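Local coordinates for alcohol dehydrogenase superfamily protein (Novosphingobium aromaticivorans, PDB 3GAZ) that probably acts as an NADP-dependent oxidoreductase of the medium-chain dehydrogenase/reductase superfamily, with a GroES-like domain and a Rossmann-type nucleotide-binding domain, at residues 39-44 / 127-132; 203-208 / 232-237. All blocks are in the same frame, centred on the assembly; numbering follows the deposited sequence.

Overall arrangement
Contacts 1 and 2 lie on opposite sides of the chain's centre, one in each half of a medium-chain dehydrogenase/reductase subunit. Their centres are 34 Å apart and their nearest atoms about 21 Å apart, and they follow one another along the chain. Contact 1 (39-44 with 127-132), whose centre is about 10 Å from that of the chain, sets a short strand of the GroES-like half against segment 127-132 on helix 125-129; the side chain of Val130 is about 8 Å from a bound calcium ion. Contact 2 (203-208 with 232-237), its centre about 25 Å from the chain's, pairs two helices of the Rossmann-type half. Neither contact involves the other protein chain of the assembly.

Contact 1 (39-44 / 127-132); sequences IEASGT and QASVLP
Gly43 and Ser129 make the tight part of this contact through their backbones. The CA of Gly43 lies 3.3 Å from the carbonyl O of Ser129 in a CA-H...O contact with an angle of 149° at the hydrogen. Gly43 has no side chain, and that permits the approach: a CB here would point at segment 127-132 and collide with the Ser129 oxygen. Beside it the Ser129 side chain meets Ala41, with CB to CB at 3.6 Å and Ser129 CB 3.5 Å from the carbonyl O of Ala41. The hydroxyl of Ser129 sits between its own backbone N and carbonyl carbon (chi1 74°) and hydrogen-bonds back to the carbonyl O of Arg126. Ser129 OG also rests 3.7 Å from the Ala41 methyl (CB), in van der Waals contact.

The looser part is at Val130, whose CG1 stays 4.2 Å from Gly43 CA. This side too is buried, since Val130 packs on Ala332 of strand 332-334. Ser42 turns its side chain away from segment 127-132, and its OG shares a hydrogen bond with Thr104 OG1.

Ala41, with Glu40 before it, faces Ala72 of strand 70-78 in a classic beta bulge, at the corner where the chain turns. Strand 41-43 of the branched mixed sheet is thus covered by segment 127-132, which also rests on Ala72 and Ala332, in the GroES-like catalytic domain of the medium-chain dehydrogenase/reductase fold.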
loop_
_atom_site.group_PDB
_atom_site.type_symbol
_atom_site.label_atom_id
_atom_site.label_comp_id
_atom_site.label_asym_id
_atom_site.label_seq_id
_atom_site.Cartn_x
_atom_site.Cartn_y
_atom_site.Cartn_z
ATOM N N ILE A 39 -4.110 -16.695 -12.641
ATOM C CA ILE A 39 -2.817 -16.368 -13.224
ATOM C C ILE A 39 -2.096 -17.560 -13.837
ATOM O O ILE A 39 -1.839 -18.558 -13.163
ATOM C CB ILE A 39 -1.904 -15.712 -12.161
ATOM C CG1 ILE A 39 -2.582 -14.447 -11.614
ATOM C CG2 ILE A 39 -0.545 -15.379 -12.772
ATOM C CD1 ILE A 39 -1.835 -13.780 -10.458
ATOM N N GLU A 40 -1.767 -17.445 -15.120
ATOM C CA GLU A 40 -1.065 -18.514 -15.821
ATOM C C GLU A 40 0.426 -18.203 -15.977
ATOM O O GLU A 40 1.257 -19.111 -16.005
ATOM C CB GLU A 40 -1.734 -18.767 -17.182
ATOM C CG GLU A 40 -3.155 -19.316 -17.023
ATOM C CD GLU A 40 -3.883 -19.552 -18.336
ATOM O OE1 GLU A 40 -3.290 -20.159 -19.252
ATOM O OE2 GLU A 40 -5.060 -19.142 -18.441
ATOM N N ALA A 41 0.758 -16.918 -16.053
ATOM C CA ALA A 41 2.144 -16.482 -16.181
ATOM C C ALA A 41 2.348 -15.182 -15.406
ATOM O O ALA A 41 1.513 -14.271 -15.461
ATOM C CB ALA A 41 2.508 -16.282 -17.652
ATOM N N SER A 42 3.460 -15.114 -14.678
ATOM C CA SER A 42 3.808 -13.948 -13.874
ATOM C C SER A 42 5.099 -13.343 -14.435
ATOM O O SER A 42 6.126 -14.020 -14.519
ATOM C CB SER A 42 4.005 -14.372 -12.410
ATOM O OG SER A 42 4.396 -13.286 -11.581
ATOM N N GLY A 43 5.040 -12.075 -14.827
ATOM C CA GLY A 43 6.213 -11.417 -15.381
ATOM C C GLY A 43 7.073 -10.795 -14.300
ATOM O O GLY A 43 6.570 -10.058 -13.456
ATOM N N THR A 44 8.373 -11.083 -14.325
ATOM C CA THR A 44 9.284 -10.544 -13.325
ATOM C C THR A 44 9.853 -9.192 -13.726
ATOM O O THR A 44 9.798 -8.796 -14.887
ATOM C CB THR A 44 10.488 -11.491 -13.069
ATOM O OG1 THR A 44 11.343 -11.502 -14.221
ATOM C CG2 THR A 44 10.009 -12.910 -12.783
ATOM N N GLN A 127 4.769 -14.727 -22.919
ATOM C CA GLN A 127 5.082 -13.527 -23.692
ATOM C C GLN A 127 4.302 -12.298 -23.233
ATOM O O GLN A 127 4.860 -11.210 -23.108
ATOM C CB GLN A 127 4.789 -13.751 -25.177
ATOM C CG GLN A 127 5.782 -14.616 -25.919
ATOM C CD GLN A 127 5.369 -14.812 -27.368
ATOM O OE1 GLN A 127 4.288 -15.327 -27.648
ATOM N NE2 GLN A 127 6.223 -14.392 -28.295
ATOM N N ALA A 128 3.005 -12.472 -23.005
ATOM C CA ALA A 128 2.156 -11.369 -22.581
ATOM C C ALA A 128 2.468 -10.901 -21.162
ATOM O O ALA A 128 2.377 -9.712 -20.867
ATOM C CB ALA A 128 0.693 -11.777 -22.684
ATOM N N SER A 129 2.848 -11.835 -20.292
ATOM C CA SER A 129 3.144 -11.503 -18.898
ATOM C C SER A 129 4.333 -10.559 -18.671
ATOM O O SER A 129 4.384 -9.868 -17.655
ATOM C CB SER A 129 3.363 -12.784 -18.087
ATOM O OG SER A 129 4.617 -13.377 -18.387
ATOM N N VAL A 130 5.282 -10.518 -19.600
ATOM C CA VAL A 130 6.455 -9.655 -19.428
ATOM C C VAL A 130 6.322 -8.300 -20.111
ATOM O O VAL A 130 7.262 -7.508 -20.117
ATOM C CB VAL A 130 7.736 -10.326 -19.969
ATOM C CG1 VAL A 130 8.019 -11.596 -19.202
ATOM C CG2 VAL A 130 7.585 -10.620 -21.469
ATOM N N LEU A 131 5.146 -8.022 -20.661
ATOM C CA LEU A 131 4.916 -6.775 -21.387
ATOM C C LEU A 131 4.378 -5.548 -20.620
ATOM O O LEU A 131 4.890 -4.442 -20.779
ATOM C CB LEU A 131 3.983 -7.079 -22.567
ATOM C CG LEU A 131 4.074 -6.305 -23.884
ATOM C CD1 LEU A 131 5.508 -6.264 -24.395
ATOM C CD2 LEU A 131 3.166 -6.997 -24.907
ATOM N N PRO A 132 3.353 -5.731 -19.770
ATOM C CA PRO A 132 2.754 -4.621 -19.008
ATOM C C PRO A 132 3.630 -3.476 -18.475
ATOM O O PRO A 132 3.610 -2.381 -19.028
ATOM C CB PRO A 132 1.992 -5.342 -17.899
ATOM C CG PRO A 132 1.512 -6.581 -18.604
ATOM C CD PRO A 132 2.776 -7.020 -19.348
#

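Contact 2 (203-208 / 232-237); sequences EPEDYA and SFSAVK
The ring of Tyr207 has Pro204 on one face, where Pro204 CA stands 3.2 Å above the plane, offset toward the rim, and it meets Ala235 of the other helix obliquely. Tyr207 CE2 and OH each come to 4.0 Å from Ala235 CB. The first torsion sets Tyr207 CG between the backbone N and the carbonyl carbon (chi1 54°), and the ring extends from there to the neighbouring helix although the bond from CA to CB does not point at it. Farther in, the ring touches Leu155 and Phe217 of the central sheet, and its hydroxyl has a weak hydrogen bond with Gln157.

Pro204, in the first turn of its helix, carries much of the interface. Its CB is 4.0 Å from Ala235 CB, so the alanine methyl is touched by both the proline and the tyrosine. The same Pro204 CB lies 3.7 Å from Ser234 OG, which stands anti to its backbone N (chi1 -179°), while Ser234 CB packs against both CB and CG of the proline.

The outer border is more open to solvent. There the exposed carboxylate of Glu205, on a chain bent at chi2, brings OE1 only to 4.1 Å from Ser234 OG, a loose polar approach.

The small side chains of Ala235 and Ser234 are consistent with the close approach, Pro204 CA to Ala235 CA 5.1 Å. The start of helix 204-212, in the crossover from strand 196-199 to 217-222, meets the C-terminal turn of helix 227-235, which leads on to strand 240-244; both rest on Leu155 and Phe217 in this Rossmann-type nucleotide-binding domain.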
loop_
_atom_site.group_PDB
_atom_site.type_symbol
_atom_site.label_atom_id
_atom_site.label_comp_id
_atom_site.label_asym_id
_atom_site.label_seq_id
_atom_site.Cartn_x
_atom_site.Cartn_y
_atom_site.Cartn_z
ATOM N N GLU A 203 30.869 7.421 -27.645
ATOM C CA GLU A 203 30.474 8.689 -27.039
ATOM C C GLU A 203 29.312 9.315 -27.807
ATOM O O GLU A 203 29.173 9.114 -29.016
ATOM C CB GLU A 203 31.656 9.661 -27.014
ATOM C CG GLU A 203 32.854 9.191 -26.196
ATOM C CD GLU A 203 32.522 8.968 -24.728
ATOM O OE1 GLU A 203 31.963 9.887 -24.092
ATOM O OE2 GLU A 203 32.828 7.874 -24.208
ATOM N N PRO A 204 28.463 10.090 -27.110
ATOM C CA PRO A 204 27.309 10.743 -27.732
ATOM C C PRO A 204 27.718 11.636 -28.900
ATOM O O PRO A 204 27.098 11.599 -29.961
ATOM C CB PRO A 204 26.698 11.543 -26.578
ATOM C CG PRO A 204 27.086 10.747 -25.365
ATOM C CD PRO A 204 28.521 10.397 -25.670
ATOM N N GLU A 205 28.766 12.434 -28.696
ATOM C CA GLU A 205 29.238 13.335 -29.740
ATOM C C GLU A 205 29.629 12.568 -30.991
ATOM O O GLU A 205 29.480 13.069 -32.105
ATOM C CB GLU A 205 30.436 14.160 -29.254
ATOM C CG GLU A 205 31.539 13.348 -28.600
ATOM C CD GLU A 205 31.482 13.419 -27.089
ATOM O OE1 GLU A 205 30.401 13.156 -26.522
ATOM O OE2 GLU A 205 32.520 13.737 -26.467
ATOM N N ASP A 206 30.114 11.348 -30.808
ATOM C CA ASP A 206 30.523 10.533 -31.939
ATOM C C ASP A 206 29.338 9.910 -32.674
ATOM O O ASP A 206 29.240 10.041 -33.896
ATOM C CB ASP A 206 31.509 9.449 -31.492
ATOM C CG ASP A 206 32.765 10.029 -30.857
ATOM O OD1 ASP A 206 33.120 11.180 -31.186
ATOM O OD2 ASP A 206 33.405 9.335 -30.038
ATOM N N TYR A 207 28.430 9.238 -31.965
ATOM C CA TYR A 207 27.298 8.659 -32.679
ATOM C C TYR A 207 26.307 9.718 -33.152
ATOM O O TYR A 207 25.587 9.498 -34.125
ATOM C CB TYR A 207 26.592 7.548 -31.873
ATOM C CG TYR A 207 26.112 7.871 -30.475
ATOM C CD1 TYR A 207 26.762 7.338 -29.356
ATOM C CD2 TYR A 207 24.960 8.632 -30.267
ATOM C CE1 TYR A 207 26.270 7.546 -28.064
ATOM C CE2 TYR A 207 24.461 8.850 -28.978
ATOM C CZ TYR A 207 25.118 8.301 -27.885
ATOM O OH TYR A 207 24.610 8.491 -26.622
ATOM N N ALA A 208 26.283 10.873 -32.490
ATOM C CA ALA A 208 25.396 11.960 -32.908
ATOM C C ALA A 208 25.934 12.520 -34.228
ATOM O O ALA A 208 25.170 12.901 -35.124
ATOM C CB ALA A 208 25.362 13.067 -31.850
ATOM N N SER A 232 22.646 11.273 -22.179
ATOM C CA SER A 232 21.423 11.596 -22.905
ATOM C C SER A 232 21.308 13.108 -23.087
ATOM O O SER A 232 20.868 13.585 -24.133
ATOM C CB SER A 232 20.203 11.068 -22.145
ATOM O OG SER A 232 20.265 9.653 -22.015
ATOM N N PHE A 233 21.692 13.859 -22.060
ATOM C CA PHE A 233 21.641 15.315 -22.138
ATOM C C PHE A 233 22.623 15.758 -23.219
ATOM O O PHE A 233 22.425 16.776 -23.877
ATOM C CB PHE A 233 22.050 15.954 -20.805
ATOM C CG PHE A 233 21.046 15.777 -19.688
ATOM C CD1 PHE A 233 19.750 15.339 -19.940
ATOM C CD2 PHE A 233 21.387 16.124 -18.385
ATOM C CE1 PHE A 233 18.808 15.245 -18.906
ATOM C CE2 PHE A 233 20.454 16.034 -17.344
ATOM C CZ PHE A 233 19.161 15.600 -17.611
ATOM N N SER A 234 23.685 14.980 -23.390
ATOM C CA SER A 234 24.710 15.292 -24.376
ATOM C C SER A 234 24.272 14.983 -25.813
ATOM O O SER A 234 24.642 15.694 -26.749
ATOM C CB SER A 234 25.990 14.520 -24.036
ATOM O OG SER A 234 27.022 14.811 -24.957
ATOM N N ALA A 235 23.465 13.940 -25.981
ATOM C CA ALA A 235 22.996 13.524 -27.303
ATOM C C ALA A 235 21.748 14.235 -27.832
ATOM O O ALA A 235 21.467 14.181 -29.030
ATOM C CB ALA A 235 22.751 12.016 -27.299
ATOM N N VAL A 236 20.997 14.893 -26.952
ATOM C CA VAL A 236 19.769 15.569 -27.366
ATOM C C VAL A 236 20.014 16.808 -28.233
ATOM O O VAL A 236 20.983 17.540 -28.037
ATOM C CB VAL A 236 18.902 15.951 -26.124
ATOM C CG1 VAL A 236 19.550 17.095 -25.351
ATOM C CG2 VAL A 236 17.486 16.305 -26.555
ATOM N N LYS A 237 19.124 17.021 -29.201
ATOM C CA LYS A 237 19.197 18.154 -30.122
ATOM C C LYS A 237 18.733 19.419 -29.403
ATOM O O LYS A 237 18.040 19.334 -28.395
ATOM C CB LYS A 237 18.296 17.883 -31.336
ATOM C CG LYS A 237 18.201 19.016 -32.352
ATOM C CD LYS A 237 17.232 18.667 -33.486
ATOM C CE LYS A 237 17.720 17.467 -34.299
ATOM N NZ LYS A 237 16.747 17.033 -35.348
#